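Local coordinates for protein putative xanthine dehydrogenase YAGS fad-binding subunit (Escherichia coli, PDB 5G5G) that probably oxidises aldehydes in the periplasm, as the molybdenum-cofactor-binding subunit of a three-chain enzyme of the xanthine dehydrogenase and aldehyde oxidase family, at residues Tyr180-Met188 / Ala636-Val644; Leu286-Asp294 / Gly357-Leu368. One frame throughout, in Å; residues are numbered along the deposited sequence.

Contact 1 of 2, residues Tyr180-Met188 / Ala636-Val644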
loop_
_atom_site.group_PDB
_atom_site.type_symbol
_atom_site.label_atom_id
_atom_site.label_comp_id
_atom_site.label_asym_id
_atom_site.label_seq_id
_atom_site.Cartn_x
_atom_site.Cartn_y
_atom_site.Cartn_z
ATOM N N TYR C 180 17.244 18.227 -6.094
ATOM C CA TYR C 180 16.399 17.033 -6.168
ATOM C C TYR C 180 15.158 17.234 -5.278
ATOM O O TYR C 180 15.174 17.956 -4.288
ATOM C CB TYR C 180 17.129 15.761 -5.713
ATOM C CG TYR C 180 18.458 15.558 -6.379
ATOM C CD1 TYR C 180 19.605 16.230 -5.917
ATOM C CD2 TYR C 180 18.591 14.732 -7.476
ATOM C CE1 TYR C 180 20.809 16.052 -6.563
ATOM C CE2 TYR C 180 19.803 14.559 -8.118
ATOM C CZ TYR C 180 20.913 15.212 -7.648
ATOM O OH TYR C 180 22.114 15.124 -8.318
ATOM N N THR C 181 14.065 16.626 -5.698
ATOM C CA THR C 181 12.849 16.614 -4.878
ATOM C C THR C 181 12.298 15.216 -4.714
ATOM O O THR C 181 12.377 14.383 -5.639
ATOM C CB THR C 181 11.726 17.553 -5.391
ATOM O OG1 THR C 181 11.260 17.113 -6.677
ATOM C CG2 THR C 181 12.228 18.947 -5.531
ATOM N N THR C 182 11.694 15.025 -3.550
ATOM C CA THR C 182 10.863 13.842 -3.226
ATOM C C THR C 182 9.513 14.334 -2.721
ATOM O O THR C 182 9.436 15.343 -2.040
ATOM C CB THR C 182 11.475 12.957 -2.190
ATOM O OG1 THR C 182 11.587 13.643 -0.930
ATOM C CG2 THR C 182 12.867 12.540 -2.622
ATOM N N PRO C 183 8.451 13.619 -3.083
ATOM C CA PRO C 183 7.125 14.047 -2.728
ATOM C C PRO C 183 6.724 13.567 -1.334
ATOM O O PRO C 183 7.397 12.701 -0.716
ATOM C CB PRO C 183 6.249 13.313 -3.804
ATOM C CG PRO C 183 6.946 12.035 -3.999
ATOM C CD PRO C 183 8.422 12.371 -3.861
ATOM N N ASP C 184 5.586 14.092 -0.855
ATOM C CA ASP C 184 4.961 13.514 0.293
ATOM C C ASP C 184 4.580 12.058 -0.019
ATOM O O ASP C 184 4.138 11.720 -1.150
ATOM C CB ASP C 184 3.728 14.339 0.684
ATOM C CG ASP C 184 4.076 15.773 0.987
ATOM O OD1 ASP C 184 4.600 16.001 2.082
ATOM O OD2 ASP C 184 3.792 16.648 0.108
ATOM N N GLN C 185 4.829 11.169 0.932
ATOM C CA GLN C 185 4.494 9.747 0.762
ATOM C C GLN C 185 3.637 9.255 1.914
ATOM O O GLN C 185 3.679 9.794 3.043
ATOM C CB GLN C 185 5.767 8.854 0.602
ATOM C CG GLN C 185 6.637 9.288 -0.565
ATOM C CD GLN C 185 8.030 8.645 -0.577
ATOM O OE1 GLN C 185 8.520 8.182 0.438
ATOM N NE2 GLN C 185 8.700 8.700 -1.750
ATOM N N SER C 186 2.982 8.135 1.666
ATOM C CA SER C 186 2.004 7.576 2.598
ATOM C C SER C 186 2.280 6.122 2.926
ATOM O O SER C 186 2.634 5.335 2.051
ATOM C CB SER C 186 0.567 7.742 1.997
ATOM O OG SER C 186 -0.424 7.696 3.008
ATOM N N HIS C 187 1.978 5.710 4.170
ATOM C CA HIS C 187 2.345 4.354 4.595
ATOM C C HIS C 187 1.549 3.271 3.876
ATOM O O HIS C 187 2.078 2.250 3.436
ATOM C CB HIS C 187 2.197 4.196 6.093
ATOM C CG HIS C 187 2.790 5.330 6.843
ATOM N ND1 HIS C 187 2.088 6.506 7.086
ATOM C CD2 HIS C 187 4.022 5.502 7.362
ATOM C CE1 HIS C 187 2.879 7.343 7.713
ATOM N NE2 HIS C 187 4.054 6.755 7.902
ATOM N N MET C 188 0.246 3.531 3.762
ATOM C CA MET C 188 -0.676 2.599 3.143
ATOM C C MET C 188 -0.589 1.200 3.742
ATOM O O MET C 188 -0.700 0.188 3.046
ATOM C CB MET C 188 -0.470 2.503 1.625
ATOM C CG MET C 188 -0.382 3.828 0.897
ATOM S SD MET C 188 -1.917 4.765 0.855
ATOM C CE MET C 188 -2.886 3.858 -0.200
ATOM N N ALA C 636 8.423 4.195 -4.374
ATOM C CA ALA C 636 8.981 5.508 -4.217
ATOM C C ALA C 636 9.647 5.998 -5.467
ATOM O O ALA C 636 9.549 7.199 -5.794
ATOM C CB ALA C 636 9.945 5.550 -3.028
ATOM N N ALA C 637 10.299 5.098 -6.196
ATOM C CA ALA C 637 11.022 5.506 -7.376
ATOM C C ALA C 637 10.089 5.801 -8.561
ATOM O O ALA C 637 10.415 6.698 -9.377
ATOM C CB ALA C 637 12.064 4.469 -7.793
ATOM N N LEU C 638 9.016 4.997 -8.709
ATOM C CA LEU C 638 8.294 4.919 -9.949
ATOM C C LEU C 638 6.854 5.342 -9.988
ATOM O O LEU C 638 6.320 5.585 -11.079
ATOM C CB LEU C 638 8.394 3.517 -10.525
ATOM C CG LEU C 638 9.809 3.073 -10.837
ATOM C CD1 LEU C 638 9.861 1.695 -11.425
ATOM C CD2 LEU C 638 10.509 4.016 -11.810
ATOM N N MET C 639 6.215 5.419 -8.838
ATOM C CA MET C 639 4.749 5.618 -8.839
ATOM C C MET C 639 4.147 6.350 -7.657
ATOM O O MET C 639 3.082 6.957 -7.832
ATOM C CB MET C 639 4.056 4.253 -9.040
ATOM C CG MET C 639 4.380 3.243 -7.955
ATOM S SD MET C 639 3.663 1.596 -8.212
ATOM C CE MET C 639 4.788 0.870 -9.386
ATOM N N GLU C 640 4.769 6.338 -6.482
ATOM C CA GLU C 640 4.156 6.894 -5.269
ATOM C C GLU C 640 4.297 8.399 -5.152
ATOM O O GLU C 640 5.403 8.974 -5.258
ATOM C CB GLU C 640 4.799 6.261 -4.049
ATOM C CG GLU C 640 4.368 4.871 -3.802
ATOM C CD GLU C 640 4.929 4.212 -2.554
ATOM O OE1 GLU C 640 4.939 4.836 -1.448
ATOM O OE2 GLU C 640 5.305 3.016 -2.640
ATOM N N GLU C 641 3.174 9.084 -5.022
ATOM C CA GLU C 641 3.186 10.505 -4.717
ATOM C C GLU C 641 1.816 10.912 -4.165
ATOM O O GLU C 641 0.805 10.649 -4.799
ATOM C CB GLU C 641 3.495 11.324 -5.974
ATOM C CG GLU C 641 3.154 12.798 -5.846
ATOM C CD GLU C 641 3.740 13.669 -6.954
ATOM O OE1 GLU C 641 4.212 13.133 -7.995
ATOM O OE2 GLU C 641 3.712 14.916 -6.773
ATOM N N LEU C 642 1.813 11.602 -3.025
ATOM C CA LEU C 642 0.588 12.296 -2.591
ATOM C C LEU C 642 0.569 13.631 -3.348
ATOM O O LEU C 642 1.368 14.514 -3.063
ATOM C CB LEU C 642 0.585 12.556 -1.092
ATOM C CG LEU C 642 0.406 11.324 -0.185
ATOM C CD1 LEU C 642 0.765 11.620 1.273
ATOM C CD2 LEU C 642 -1.004 10.786 -0.259
ATOM N N ALA C 643 -0.382 13.772 -4.257
ATOM C CA ALA C 643 -0.583 14.985 -5.013
ATOM C C ALA C 643 -1.140 16.082 -4.123
ATOM O O ALA C 643 -2.276 15.988 -3.672
ATOM C CB ALA C 643 -1.520 14.715 -6.152
ATOM N N VAL C 644 -0.370 17.157 -3.952
ATOM C CA VAL C 644 -0.821 18.286 -3.181
ATOM C C VAL C 644 -1.640 19.255 -4.023
ATOM O O VAL C 644 -1.183 19.706 -5.100
ATOM C CB VAL C 644 0.374 19.061 -2.595
ATOM C CG1 VAL C 644 -0.080 20.350 -1.910
ATOM C CG2 VAL C 644 1.133 18.170 -1.623
HETATM O O HOH W 1 3.782 15.692 -2.317
HETATM O O HOH W 2 8.062 9.112 -4.474
#

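Contact 2 of 2, residues Leu286-Asp294 / Gly357-Leu368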
loop_
_atom_site.group_PDB
_atom_site.type_symbol
_atom_site.label_atom_id
_atom_site.label_comp_id
_atom_site.label_asym_id
_atom_site.label_seq_id
_atom_site.Cartn_x
_atom_site.Cartn_y
_atom_site.Cartn_z
ATOM N N LEU C 286 13.075 19.023 -0.615
ATOM C CA LEU C 286 13.704 19.778 -1.700
ATOM C C LEU C 286 15.181 19.865 -1.258
ATOM O O LEU C 286 15.475 20.443 -0.213
ATOM C CB LEU C 286 13.025 21.134 -1.861
ATOM C CG LEU C 286 13.439 22.040 -3.015
ATOM C CD1 LEU C 286 12.386 23.123 -3.206
ATOM C CD2 LEU C 286 14.810 22.670 -2.802
ATOM N N GLN C 287 16.069 19.235 -1.995
ATOM C CA GLN C 287 17.441 19.033 -1.536
ATOM C C GLN C 287 18.450 19.623 -2.517
ATOM O O GLN C 287 18.310 19.437 -3.734
ATOM C CB GLN C 287 17.731 17.564 -1.371
ATOM C CG GLN C 287 16.770 16.849 -0.412
ATOM C CD GLN C 287 17.106 15.401 -0.262
ATOM O OE1 GLN C 287 18.234 15.018 0.077
ATOM N NE2 GLN C 287 16.123 14.585 -0.441
ATOM N N HIS C 288 19.471 20.263 -1.980
ATOM C CA HIS C 288 20.515 20.885 -2.805
ATOM C C HIS C 288 21.856 20.243 -2.442
ATOM O O HIS C 288 22.288 20.332 -1.285
ATOM C CB HIS C 288 20.505 22.388 -2.556
ATOM C CG HIS C 288 21.412 23.150 -3.459
ATOM N ND1 HIS C 288 21.917 24.387 -3.128
ATOM C CD2 HIS C 288 21.922 22.847 -4.672
ATOM C CE1 HIS C 288 22.688 24.824 -4.119
ATOM N NE2 HIS C 288 22.702 23.903 -5.070
ATOM N N LEU C 289 22.502 19.612 -3.428
ATOM C CA LEU C 289 23.750 18.880 -3.239
ATOM C C LEU C 289 24.839 19.488 -4.104
ATOM O O LEU C 289 24.654 19.648 -5.324
ATOM C CB LEU C 289 23.555 17.419 -3.612
ATOM C CG LEU C 289 23.005 16.593 -2.459
ATOM C CD1 LEU C 289 22.373 15.307 -2.964
ATOM C CD2 LEU C 289 24.101 16.245 -1.477
ATOM N N ARG C 290 25.960 19.822 -3.468
ATOM C CA ARG C 290 27.126 20.354 -4.163
ATOM C C ARG C 290 28.299 19.462 -3.725
ATOM O O ARG C 290 28.635 19.415 -2.522
ATOM C CB ARG C 290 27.358 21.807 -3.812
ATOM C CG ARG C 290 26.134 22.681 -4.100
ATOM C CD ARG C 290 26.296 24.009 -3.405
ATOM N NE ARG C 290 27.197 24.818 -4.138
ATOM C CZ ARG C 290 27.852 25.896 -3.660
ATOM N NH1 ARG C 290 27.729 26.292 -2.368
ATOM N NH2 ARG C 290 28.639 26.591 -4.480
ATOM N N ILE C 291 28.864 18.718 -4.671
ATOM C CA ILE C 291 29.946 17.776 -4.372
ATOM C C ILE C 291 31.087 17.977 -5.345
ATOM O O ILE C 291 30.886 18.014 -6.534
ATOM C CB ILE C 291 29.503 16.308 -4.432
ATOM C CG1 ILE C 291 28.104 16.153 -3.784
ATOM C CG2 ILE C 291 30.545 15.430 -3.756
ATOM C CD1 ILE C 291 27.532 14.750 -3.781
ATOM N N GLY C 292 32.306 18.073 -4.802
ATOM C CA GLY C 292 33.499 18.189 -5.608
ATOM C C GLY C 292 34.532 17.159 -5.272
ATOM O O GLY C 292 34.626 16.728 -4.103
ATOM N N ALA C 293 35.301 16.779 -6.290
ATOM C CA ALA C 293 36.382 15.808 -6.151
ATOM C C ALA C 293 37.651 16.315 -6.821
ATOM O O ALA C 293 37.621 17.211 -7.665
ATOM C CB ALA C 293 35.977 14.483 -6.797
ATOM N N ASP C 294 38.769 15.725 -6.427
ATOM C CA ASP C 294 40.039 16.062 -7.023
ATOM C C ASP C 294 40.242 15.312 -8.349
ATOM O O ASP C 294 39.357 14.540 -8.767
ATOM C CB ASP C 294 41.191 15.879 -6.015
ATOM C CG ASP C 294 41.530 14.422 -5.697
ATOM O OD1 ASP C 294 41.118 13.456 -6.387
ATOM O OD2 ASP C 294 42.304 14.274 -4.721
ATOM N N GLY C 357 16.961 11.214 1.631
ATOM C CA GLY C 357 18.326 11.731 1.511
ATOM C C GLY C 357 19.138 10.959 0.504
ATOM O O GLY C 357 19.853 11.551 -0.305
ATOM N N LEU C 358 19.085 9.627 0.581
ATOM C CA LEU C 358 19.775 8.778 -0.408
ATOM C C LEU C 358 19.120 8.824 -1.758
ATOM O O LEU C 358 19.806 8.639 -2.767
ATOM C CB LEU C 358 19.861 7.319 0.095
ATOM C CG LEU C 358 20.763 7.177 1.330
ATOM C CD1 LEU C 358 20.452 5.866 2.036
ATOM C CD2 LEU C 358 22.224 7.184 0.907
ATOM N N MET C 359 17.812 9.086 -1.811
ATOM C CA MET C 359 17.160 9.276 -3.133
ATOM C C MET C 359 17.837 10.435 -3.915
ATOM O O MET C 359 17.968 10.347 -5.132
ATOM C CB MET C 359 15.680 9.543 -2.997
ATOM C CG MET C 359 14.865 8.289 -2.726
ATOM S SD MET C 359 13.181 8.553 -2.170
ATOM C CE MET C 359 12.368 8.810 -3.730
ATOM N N ALA C 360 18.296 11.443 -3.194
ATOM C CA ALA C 360 19.082 12.546 -3.759
ATOM C C ALA C 360 20.589 12.233 -3.845
ATOM O O ALA C 360 21.166 12.362 -4.929
ATOM C CB ALA C 360 18.843 13.815 -2.978
ATOM N N LEU C 361 21.231 11.919 -2.711
ATOM C CA LEU C 361 22.656 11.767 -2.687
ATOM C C LEU C 361 23.170 10.738 -3.696
ATOM O O LEU C 361 24.215 10.964 -4.355
ATOM C CB LEU C 361 23.159 11.409 -1.259
ATOM C CG LEU C 361 24.619 11.055 -1.101
ATOM C CD1 LEU C 361 25.458 12.297 -1.458
ATOM C CD2 LEU C 361 24.867 10.626 0.329
ATOM N N GLU C 362 22.465 9.610 -3.811
ATOM C CA GLU C 362 22.939 8.497 -4.651
ATOM C C GLU C 362 22.739 8.728 -6.155
ATOM O O GLU C 362 23.453 8.146 -6.963
ATOM C CB GLU C 362 22.320 7.173 -4.164
ATOM C CG GLU C 362 22.790 6.843 -2.761
ATOM C CD GLU C 362 24.307 6.622 -2.686
ATOM O OE1 GLU C 362 24.805 5.730 -3.416
ATOM O OE2 GLU C 362 25.013 7.327 -1.874
ATOM N N ILE C 363 21.870 9.666 -6.517
ATOM C CA ILE C 363 21.891 10.188 -7.924
ATOM C C ILE C 363 23.080 11.128 -8.089
ATOM O O ILE C 363 23.786 11.036 -9.084
ATOM C CB ILE C 363 20.584 10.915 -8.348
ATOM C CG1 ILE C 363 19.385 9.980 -8.244
ATOM C CG2 ILE C 363 20.725 11.486 -9.740
ATOM C CD1 ILE C 363 18.018 10.618 -8.525
ATOM N N ALA C 364 23.275 12.062 -7.160
ATOM C CA ALA C 364 24.378 13.025 -7.220
ATOM C C ALA C 364 25.720 12.334 -7.348
ATOM O O ALA C 364 26.565 12.722 -8.161
ATOM C CB ALA C 364 24.360 14.005 -6.029
ATOM N N ILE C 365 25.903 11.240 -6.598
ATOM C CA ILE C 365 27.146 10.490 -6.677
ATOM C C ILE C 365 27.286 9.858 -8.075
ATOM O O ILE C 365 28.379 9.857 -8.640
ATOM C CB ILE C 365 27.175 9.411 -5.553
ATOM C CG1 ILE C 365 27.349 10.054 -4.142
ATOM C CG2 ILE C 365 28.276 8.359 -5.766
ATOM C CD1 ILE C 365 28.633 10.789 -3.894
ATOM N N ASP C 366 26.206 9.311 -8.618
ATOM C CA ASP C 366 26.209 8.778 -9.984
ATOM C C ASP C 366 26.591 9.888 -10.963
ATOM O O ASP C 366 27.387 9.652 -11.880
ATOM C CB ASP C 366 24.864 8.170 -10.349
ATOM C CG ASP C 366 24.965 7.187 -11.510
ATOM O OD1 ASP C 366 25.657 6.163 -11.373
ATOM O OD2 ASP C 366 24.324 7.434 -12.545
ATOM N N GLU C 367 26.045 11.094 -10.779
ATOM C CA GLU C 367 26.406 12.242 -11.651
ATOM C C GLU C 367 27.877 12.629 -11.546
ATOM O O GLU C 367 28.531 12.885 -12.561
ATOM C CB GLU C 367 25.529 13.470 -11.398
ATOM C CG GLU C 367 24.022 13.214 -11.644
ATOM C CD GLU C 367 23.186 14.476 -11.671
ATOM O OE1 GLU C 367 23.587 15.363 -12.445
ATOM O OE2 GLU C 367 22.175 14.550 -10.936
ATOM N N LEU C 368 28.394 12.663 -10.305
ATOM C CA LEU C 368 29.774 13.029 -10.109
ATOM C C LEU C 368 30.726 11.980 -10.667
ATOM O O LEU C 368 31.694 12.322 -11.311
ATOM C CB LEU C 368 30.053 13.334 -8.638
ATOM C CG LEU C 368 31.451 13.856 -8.311
ATOM C CD1 LEU C 368 31.850 15.142 -9.040
ATOM C CD2 LEU C 368 31.551 14.034 -6.801
#

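Contact 1 of 2, residues Tyr180-Met188 / Ala636-Val644
Asp184 and Leu642 grip one water from three directions. It gives hydrogens to Asp184 OD2 at 2.6 Å and to Leu642 O at 2.8 Å, and accepts one from Asp184 N. The carboxylate reaches this water because CG swings beside the backbone N (chi1 -59°), while OD1 takes the amide of Ala284. The same two residues are also joined directly: Leu642 N donates to Asp184 O at 3.0 Å. That bond is nearly straight (173° at the hydrogen), although the donor stands 32° off the carbonyl plane.

Carbon contacts surround the polar bonds. The extended chain of Glu641 crosses the Pro183 ring at about a right angle, CG meeting Pro183 CB at 3.7 Å. Leu642 points CD1 at Ser186 CB, 3.9 Å away, and also lies against the peptide carbon of Gln185. The methyl CG2 of Val644 lies 3.5 Å from Asp184 OD2, the carboxylate oxygen that also takes the water.

A second water ties Gln185 to the helix end: it accepts from NE2 at 2.8 Å and donates to the carbonyls of Ala636 and Glu640. With OE1 held by Arg282 NE, both ends of the amide are bonded, which should fix its rotation.

The contact joins the loop that follows strand 174-182 to the last turn of helix 619-638 and, above all, to the loop after it. Just beyond, His187 NE2 bonds the carbonyl of Ala348, a residue of the molybdenum pocket. Helix 698-710 packs on Ala636, and Phe651 of strand 650-651 covers Asp184, Leu642 and Val644.

Contact 2 of 2, residues Leu286-Asp294 / Gly357-Leu368
Ile291 turns CG1 beside its backbone N (chi1 -41°) and leaves CG2 on the other flank, where Leu368, with CG trans to its own N (chi1 -175°), brings CD2 against it. The separation of Ile291 CG2 and Leu368 CD2, 3.5 Å, is tighter than ordinary carbon contact. The CD1 of Ile291 dips toward the helix and meets three residues: Ala364 CB and Leu361 CD1, each at 4.0 Å, and Ile365 CD1 slightly farther away. Leu289 is modelled in two conformers; in one, CD1 lies over the helix backbone near Leu361 CA, so this contact is less certain.

The axes of strand 286-293 and helix 357-368 run 31° apart and approach to 9.2 Å. Gly357, Ala360 and Ala364 put little bulk between them, as suits a helix packed on the face of a beta-sheet. Gln287 is the polar member: its OE1 sits 3.3 Å from Ala360 CB.

No hydrogen bond spans the interface. The amide of Gln287 bonds within the beta-sheet, OE1 to His304 NE2 and NE2 to Thr285 OG1, while Glu362 and Asp366 direct their charges elsewhere, to Arg380 and Arg713. Cohesion between strand and helix therefore rests mainly on apolar packing.

Both contacts are buried and share one beta-sheet, in which strands 174-182 and 285-293 are antiparallel neighbours; their centres lie 20 Å apart. Tyr180 joins them: its O probably accepts from Gln287 N at 2.8 Å, and its OH probably bonds Glu367 OE2 while the ring packs on Ile363. Contact 2 is hydrophobic core between strand and helix within one molybdopterin-binding region, and no other chain touches it. Contact 1, closer to the chain's centre, joins a loop from that region to a helix end and loop from the second; its polar part is one backbone bond and two bridging waters, and another protein chain reaches Ser186 and Glu640 with basic side chains. In sequence, both segments of contact 2 fall between those of contact 1.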